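Local atomic coordinates of cellulase, glycosyl hydrolase family 5, TPS linker, domain X (Spirochaeta thermophila, PDB entry 5E9P), a protein that binds cellulose, and also xylan, as the type A carbohydrate-binding module 64 of a family 5 glycoside hydrolase. Residues D24-D29 / R35-W40; I72-G77 / G81-K86. All blocks are in the same frame, centred on the assembly; numbering follows the deposited sequence.

Contact 1. Residues D24-D29 / R35-W40; sequences DQFSTD and RYVNSW
R35 reaches back to the backbone of Q25 with its guanidinium group. NH2 of R35 gives a nearly straight hydrogen bond to O of Q25, 3.0 Å long with an N-H...O angle of 164°. The carbonyl oxygen lies at the edge of the guanidinium, close to its plane. Seen from the carbonyl, the donor is tilted 29° out of the C=O plane. The R35 chain is bent at chi3 (56°), which turns the guanidinium back over the loop. A water also sits at the guanidinium edge. It accepts from NH1 of R35 at 3.1 Å and can also donate to O of Q25, though other acceptors compete for its protons. The same NH2 forms a salt bridge with the C-terminal carboxylate of K86, which probably steadies the positive charge.

Packing comes next. N of S27 lies over one face of the guanidinium, 3.5 Å from NH1 of R35. This is a contact between two donors, and the hydrogen bond of S27 N goes to the side chain of Q59. CB of S27 also packs against CB of R35 at 3.9 Å.

The apolar part is small. CZ of F26 meets CG2 of V37 at 4.0 Å, and the two side chains cross at about a right angle. CG2 stands anti to the carbonyl carbon of V37, which places it against the ring. F26 also stacks on W70 and touches I72.

Here an arginine just before strand 36-40 clasps the loop that follows strand 17-23, at one end of a jelly-roll beta-sandwich.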
loop_
_atom_site.group_PDB
_atom_site.type_symbol
_atom_site.label_atom_id
_atom_site.label_comp_id
_atom_site.label_asym_id
_atom_site.label_seq_id
_atom_site.Cartn_x
_atom_site.Cartn_y
_atom_site.Cartn_z
ATOM N N ASP A 24 -6.394 -3.504 8.020
ATOM C CA ASP A 24 -7.798 -3.503 7.758
ATOM C C ASP A 24 -8.393 -2.081 7.802
ATOM O O ASP A 24 -9.620 -1.946 7.878
ATOM C CB ASP A 24 -8.575 -4.460 8.699
ATOM C CG ASP A 24 -8.509 -3.984 10.180
ATOM O OD1 ASP A 24 -7.954 -2.948 10.472
ATOM O OD2 ASP A 24 -9.023 -4.723 11.039
ATOM N N GLN A 25 -7.556 -1.067 7.624
ATOM C CA GLN A 25 -7.956 0.332 7.907
ATOM C C GLN A 25 -8.147 1.181 6.652
ATOM O O GLN A 25 -8.329 2.385 6.781
ATOM C CB GLN A 25 -6.924 0.974 8.887
ATOM C CG GLN A 25 -6.761 0.353 10.247
ATOM C CD GLN A 25 -5.765 1.120 11.164
ATOM O OE1 GLN A 25 -5.281 2.209 11.013
ATOM N NE2 GLN A 25 -5.513 0.470 12.253
ATOM N N PHE A 26 -8.065 0.624 5.444
ATOM C CA PHE A 26 -8.262 1.458 4.253
ATOM C C PHE A 26 -9.623 2.099 4.244
ATOM O O PHE A 26 -10.636 1.563 4.716
ATOM C CB PHE A 26 -8.170 0.634 2.957
ATOM C CG PHE A 26 -6.797 0.464 2.380
ATOM C CD1 PHE A 26 -5.679 0.273 3.154
ATOM C CD2 PHE A 26 -6.601 0.469 1.003
ATOM C CE1 PHE A 26 -4.412 0.116 2.587
ATOM C CE2 PHE A 26 -5.367 0.323 0.451
ATOM C CZ PHE A 26 -4.261 0.150 1.244
ATOM N N SER A 27 -9.686 3.283 3.611
ATOM C CA SER A 27 -10.985 3.891 3.297
ATOM C C SER A 27 -11.748 3.020 2.322
ATOM O O SER A 27 -11.181 2.582 1.327
ATOM C CB SER A 27 -10.741 5.242 2.650
ATOM O OG SER A 27 -11.963 5.824 2.241
ATOM N N THR A 28 -13.051 2.885 2.598
ATOM C CA THR A 28 -13.959 2.181 1.739
ATOM C C THR A 28 -15.051 3.100 1.140
ATOM O O THR A 28 -16.026 2.641 0.578
ATOM C CB THR A 28 -14.621 1.011 2.515
ATOM O OG1 THR A 28 -15.212 1.544 3.731
ATOM C CG2 THR A 28 -13.573 -0.015 2.892
ATOM N N ASP A 29 -14.869 4.382 1.337
ATOM C CA ASP A 29 -15.858 5.421 0.939
ATOM C C ASP A 29 -15.577 5.917 -0.439
ATOM O O ASP A 29 -14.562 6.635 -0.645
ATOM C CB ASP A 29 -15.744 6.570 1.918
ATOM C CG ASP A 29 -16.589 7.778 1.537
ATOM O OD1 ASP A 29 -17.470 7.609 0.658
ATOM O OD2 ASP A 29 -16.383 8.845 2.156
ATOM N N ARG A 35 -7.924 10.010 1.163
ATOM C CA ARG A 35 -7.212 8.868 1.692
ATOM C C ARG A 35 -6.713 8.032 0.536
ATOM O O ARG A 35 -7.434 7.240 -0.061
ATOM C CB ARG A 35 -8.030 8.067 2.676
ATOM C CG ARG A 35 -8.317 8.883 3.892
ATOM C CD ARG A 35 -8.769 8.208 5.034
ATOM N NE ARG A 35 -7.828 7.160 5.437
ATOM C CZ ARG A 35 -8.229 5.965 5.919
ATOM N NH1 ARG A 35 -9.537 5.716 6.176
ATOM N NH2 ARG A 35 -7.295 5.117 6.141
ATOM N N TYR A 36 -5.432 8.251 0.187
ATOM C CA TYR A 36 -4.809 7.676 -0.974
ATOM C C TYR A 36 -3.645 6.756 -0.595
ATOM O O TYR A 36 -3.207 6.744 0.574
ATOM C CB TYR A 36 -4.353 8.808 -1.943
ATOM C CG TYR A 36 -3.401 9.798 -1.265
ATOM C CD1 TYR A 36 -2.059 9.518 -1.065
ATOM C CD2 TYR A 36 -3.843 11.044 -0.803
ATOM C CE1 TYR A 36 -1.164 10.437 -0.536
ATOM C CE2 TYR A 36 -2.923 11.978 -0.326
ATOM C CZ TYR A 36 -1.562 11.589 -0.152
ATOM O OH TYR A 36 -0.677 12.520 0.391
ATOM N N VAL A 37 -3.173 6.047 -1.596
ATOM C CA VAL A 37 -1.865 5.395 -1.625
ATOM C C VAL A 37 -1.052 6.137 -2.659
ATOM O O VAL A 37 -1.535 6.399 -3.776
ATOM C CB VAL A 37 -1.985 3.901 -1.994
ATOM C CG1 VAL A 37 -0.621 3.265 -2.081
ATOM C CG2 VAL A 37 -2.937 3.168 -1.071
ATOM N N ASN A 38 0.197 6.486 -2.337
ATOM C CA ASN A 38 1.073 7.178 -3.275
ATOM C C ASN A 38 2.456 6.587 -3.139
ATOM O O ASN A 38 2.903 6.296 -2.025
ATOM C CB ASN A 38 1.098 8.693 -2.975
ATOM C CG ASN A 38 1.586 9.485 -4.124
ATOM O OD1 ASN A 38 1.249 9.201 -5.273
ATOM N ND2 ASN A 38 2.333 10.516 -3.872
ATOM N N SER A 39 3.176 6.419 -4.262
ATOM C CA SER A 39 4.512 5.872 -4.187
ATOM C C SER A 39 5.355 6.361 -5.339
ATOM O O SER A 39 4.819 6.775 -6.382
ATOM C CB SER A 39 4.490 4.353 -4.160
ATOM O OG SER A 39 3.915 3.786 -5.355
ATOM N N TRP A 40 6.674 6.264 -5.183
ATOM C CA TRP A 40 7.605 6.416 -6.302
ATOM C C TRP A 40 8.893 5.743 -5.942
ATOM O O TRP A 40 9.172 5.375 -4.794
ATOM C CB TRP A 40 7.831 7.878 -6.686
ATOM C CG TRP A 40 8.333 8.766 -5.614
ATOM C CD1 TRP A 40 9.595 8.800 -5.025
ATOM C CD2 TRP A 40 7.592 9.790 -4.960
ATOM N NE1 TRP A 40 9.641 9.768 -4.073
ATOM C CE2 TRP A 40 8.442 10.386 -3.995
ATOM C CE3 TRP A 40 6.283 10.304 -5.110
ATOM C CZ2 TRP A 40 8.055 11.444 -3.220
ATOM C CZ3 TRP A 40 5.911 11.331 -4.324
ATOM C CH2 TRP A 40 6.773 11.896 -3.385
HETATM O O HOH W 1 -11.376 3.313 6.996
#

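Contact 2. Residues I72-G77 / G81-K86; sequences IHYKSG and GHVEIK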
loop_
_atom_site.group_PDB
_atom_site.type_symbol
_atom_site.label_atom_id
_atom_site.label_comp_id
_atom_site.label_asym_id
_atom_site.label_seq_id
_atom_site.Cartn_x
_atom_site.Cartn_y
_atom_site.Cartn_z
ATOM N N ILE A 72 -0.253 -5.494 1.308
ATOM C CA ILE A 72 0.602 -4.563 0.570
ATOM C C ILE A 72 1.999 -5.182 0.508
ATOM O O ILE A 72 2.634 -5.437 1.513
ATOM C CB ILE A 72 0.664 -3.230 1.321
ATOM C CG1 ILE A 72 -0.731 -2.631 1.569
ATOM C CG2 ILE A 72 1.577 -2.251 0.597
ATOM C CD1 ILE A 72 -0.840 -1.948 2.882
ATOM N N HIS A 73 2.452 -5.429 -0.751
ATOM C CA HIS A 73 3.766 -5.975 -0.966
ATOM C C HIS A 73 4.602 -4.917 -1.669
ATOM O O HIS A 73 4.277 -4.509 -2.784
ATOM C CB HIS A 73 3.638 -7.263 -1.797
ATOM C CG HIS A 73 4.918 -7.852 -2.201
ATOM N ND1 HIS A 73 5.001 -8.618 -3.331
ATOM C CD2 HIS A 73 6.168 -7.821 -1.703
ATOM C CE1 HIS A 73 6.243 -9.048 -3.501
ATOM N NE2 HIS A 73 6.965 -8.624 -2.489
ATOM N N TYR A 74 5.639 -4.470 -0.984
ATOM C CA TYR A 74 6.517 -3.372 -1.389
ATOM C C TYR A 74 7.875 -3.927 -1.736
ATOM O O TYR A 74 8.470 -4.720 -0.988
ATOM C CB TYR A 74 6.652 -2.434 -0.177
ATOM C CG TYR A 74 7.632 -1.288 -0.219
ATOM C CD1 TYR A 74 9.011 -1.459 -0.092
ATOM C CD2 TYR A 74 7.181 0.027 -0.294
ATOM C CE1 TYR A 74 9.872 -0.418 -0.021
ATOM C CE2 TYR A 74 8.072 1.085 -0.218
ATOM C CZ TYR A 74 9.406 0.874 -0.075
ATOM O OH TYR A 74 10.225 1.997 -0.034
ATOM N N LYS A 75 8.463 -3.433 -2.846
ATOM C CA LYS A 75 9.867 -3.683 -3.148
ATOM C C LYS A 75 10.507 -2.437 -3.680
ATOM O O LYS A 75 10.029 -1.843 -4.651
ATOM C CB LYS A 75 10.007 -4.763 -4.231
ATOM C CG LYS A 75 9.506 -6.148 -3.936
ATOM C CD LYS A 75 9.625 -7.169 -4.994
ATOM C CE LYS A 75 11.053 -7.593 -5.224
ATOM N NZ LYS A 75 11.047 -8.686 -6.314
ATOM N N SER A 76 11.638 -2.042 -3.070
ATOM C CA SER A 76 12.463 -0.964 -3.525
ATOM C C SER A 76 13.919 -1.414 -3.575
ATOM O O SER A 76 14.422 -1.947 -2.601
ATOM C CB SER A 76 12.405 0.267 -2.599
ATOM O OG SER A 76 13.236 1.272 -3.127
ATOM N N GLY A 77 14.598 -1.075 -4.641
ATOM C CA GLY A 77 16.012 -1.270 -4.771
ATOM C C GLY A 77 16.871 -0.116 -4.461
ATOM O O GLY A 77 18.106 -0.202 -4.524
ATOM N N GLY A 81 13.091 4.732 -2.223
ATOM C CA GLY A 81 11.728 4.216 -2.385
ATOM C C GLY A 81 10.813 4.870 -1.440
ATOM O O GLY A 81 11.226 5.128 -0.294
ATOM N N HIS A 82 9.613 5.230 -1.873
ATOM C CA HIS A 82 8.669 6.036 -1.100
ATOM C C HIS A 82 7.293 5.452 -1.196
ATOM O O HIS A 82 6.799 5.164 -2.277
ATOM C CB HIS A 82 8.673 7.458 -1.736
ATOM C CG HIS A 82 7.614 8.347 -1.214
ATOM N ND1 HIS A 82 7.708 9.014 -0.025
ATOM C CD2 HIS A 82 6.428 8.726 -1.730
ATOM C CE1 HIS A 82 6.611 9.743 0.188
ATOM N NE2 HIS A 82 5.836 9.552 -0.848
ATOM N N VAL A 83 6.596 5.384 -0.035
ATOM C CA VAL A 83 5.186 5.066 0.003
ATOM C C VAL A 83 4.503 5.869 1.075
ATOM O O VAL A 83 5.067 6.104 2.167
ATOM C CB VAL A 83 4.945 3.554 0.164
ATOM C CG1 VAL A 83 5.454 3.011 1.482
ATOM C CG2 VAL A 83 3.467 3.194 -0.051
ATOM N N GLU A 84 3.294 6.289 0.807
ATOM C CA GLU A 84 2.408 6.938 1.778
ATOM C C GLU A 84 1.033 6.342 1.635
ATOM O O GLU A 84 0.524 6.207 0.512
ATOM C CB GLU A 84 2.387 8.476 1.439
ATOM C CG GLU A 84 1.601 9.317 2.454
ATOM C CD GLU A 84 1.728 10.752 2.293
ATOM O OE1 GLU A 84 1.818 11.155 1.156
ATOM O OE2 GLU A 84 1.368 11.426 3.308
ATOM N N ILE A 85 0.417 6.012 2.754
ATOM C CA ILE A 85 -0.957 5.483 2.790
ATOM C C ILE A 85 -1.675 6.280 3.833
ATOM O O ILE A 85 -1.413 6.073 5.058
ATOM C CB ILE A 85 -0.981 3.983 3.083
ATOM C CG1 ILE A 85 -0.043 3.209 2.172
ATOM C CG2 ILE A 85 -2.425 3.511 3.014
ATOM C CD1 ILE A 85 0.004 1.729 2.388
ATOM N N LYS A 86 -2.580 7.159 3.461
ATOM C CA LYS A 86 -3.243 8.064 4.418
ATOM C C LYS A 86 -4.270 7.385 5.326
ATOM O O LYS A 86 -4.568 8.015 6.350
ATOM C CB LYS A 86 -3.894 9.183 3.613
ATOM C CG LYS A 86 -2.999 10.046 2.831
ATOM C CD LYS A 86 -2.139 10.835 3.729
ATOM C CE LYS A 86 -1.988 12.231 3.355
ATOM N NZ LYS A 86 -0.935 12.836 4.201
ATOM O OXT LYS A 86 -4.732 6.290 5.008
#
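Strands 72-76 and 82-85 face each other across the interior of a beta-sandwich, one from each sheet. The strand axes come within 9.2 Å and run roughly antiparallel, at 155°. No hydrogen bond joins the two segments. Side chains fill the space instead.

I72 and I85 meet tip to tip, CD1 of I72 to CD1 of I85 at 3.8 Å. Next along, the Y74 ring slants across V83. CE2 of Y74 lies 3.7 Å from CG1 of V83, and CD2 of Y74 also touches this methyl. CG1 of V83 stands between its own backbone N and carbonyl carbon (chi1 64°), which carries it to the ring. CG of Y74 is anti to the backbone N (chi1 173°), and the ring extends across the sandwich to the other segment. There its OH sits 3.3 Å from C of G81 and hydrogen-bonds to O of G15. A phenylalanine here would probably cost O of G15 its bond from the hydroxyl and leave a gap beside G81.

At the turn end the chains close up. OG of S76 is 3.4 Å from CA of G81 and hydrogen-bonds to O of V78. G81 has no side chain, and both this OG and the Y74 hydroxyl lie against its backbone.

Along the strands the contact is apolar at I72 and I85 and gains hydroxyls toward the turn. These buried hydroxyls bond to backbone carbonyls, which is consistent with close packing of the sheets at no cost in lost hydrogen bonds.

From the N terminus, strand 17-23 runs into the loop that holds 24-29. Contact 1 closes this excursion when the chain returns as strand 36-40. The chain then passes through strands 44-47, 50-51 and 56-58 before strand 70-76. Contact 2 closes the short connection from that strand to 82-85. The two contacts follow one another in series and neither nests in the other. They lie on opposite sides of the chain's centre. They meet in one sheet, where strands 36-40 and 82-85 are antiparallel neighbours and N38 O probably accepts from E84 N. Contact 1 ties an end loop to this sheet, and contact 2 packs it against the facing one.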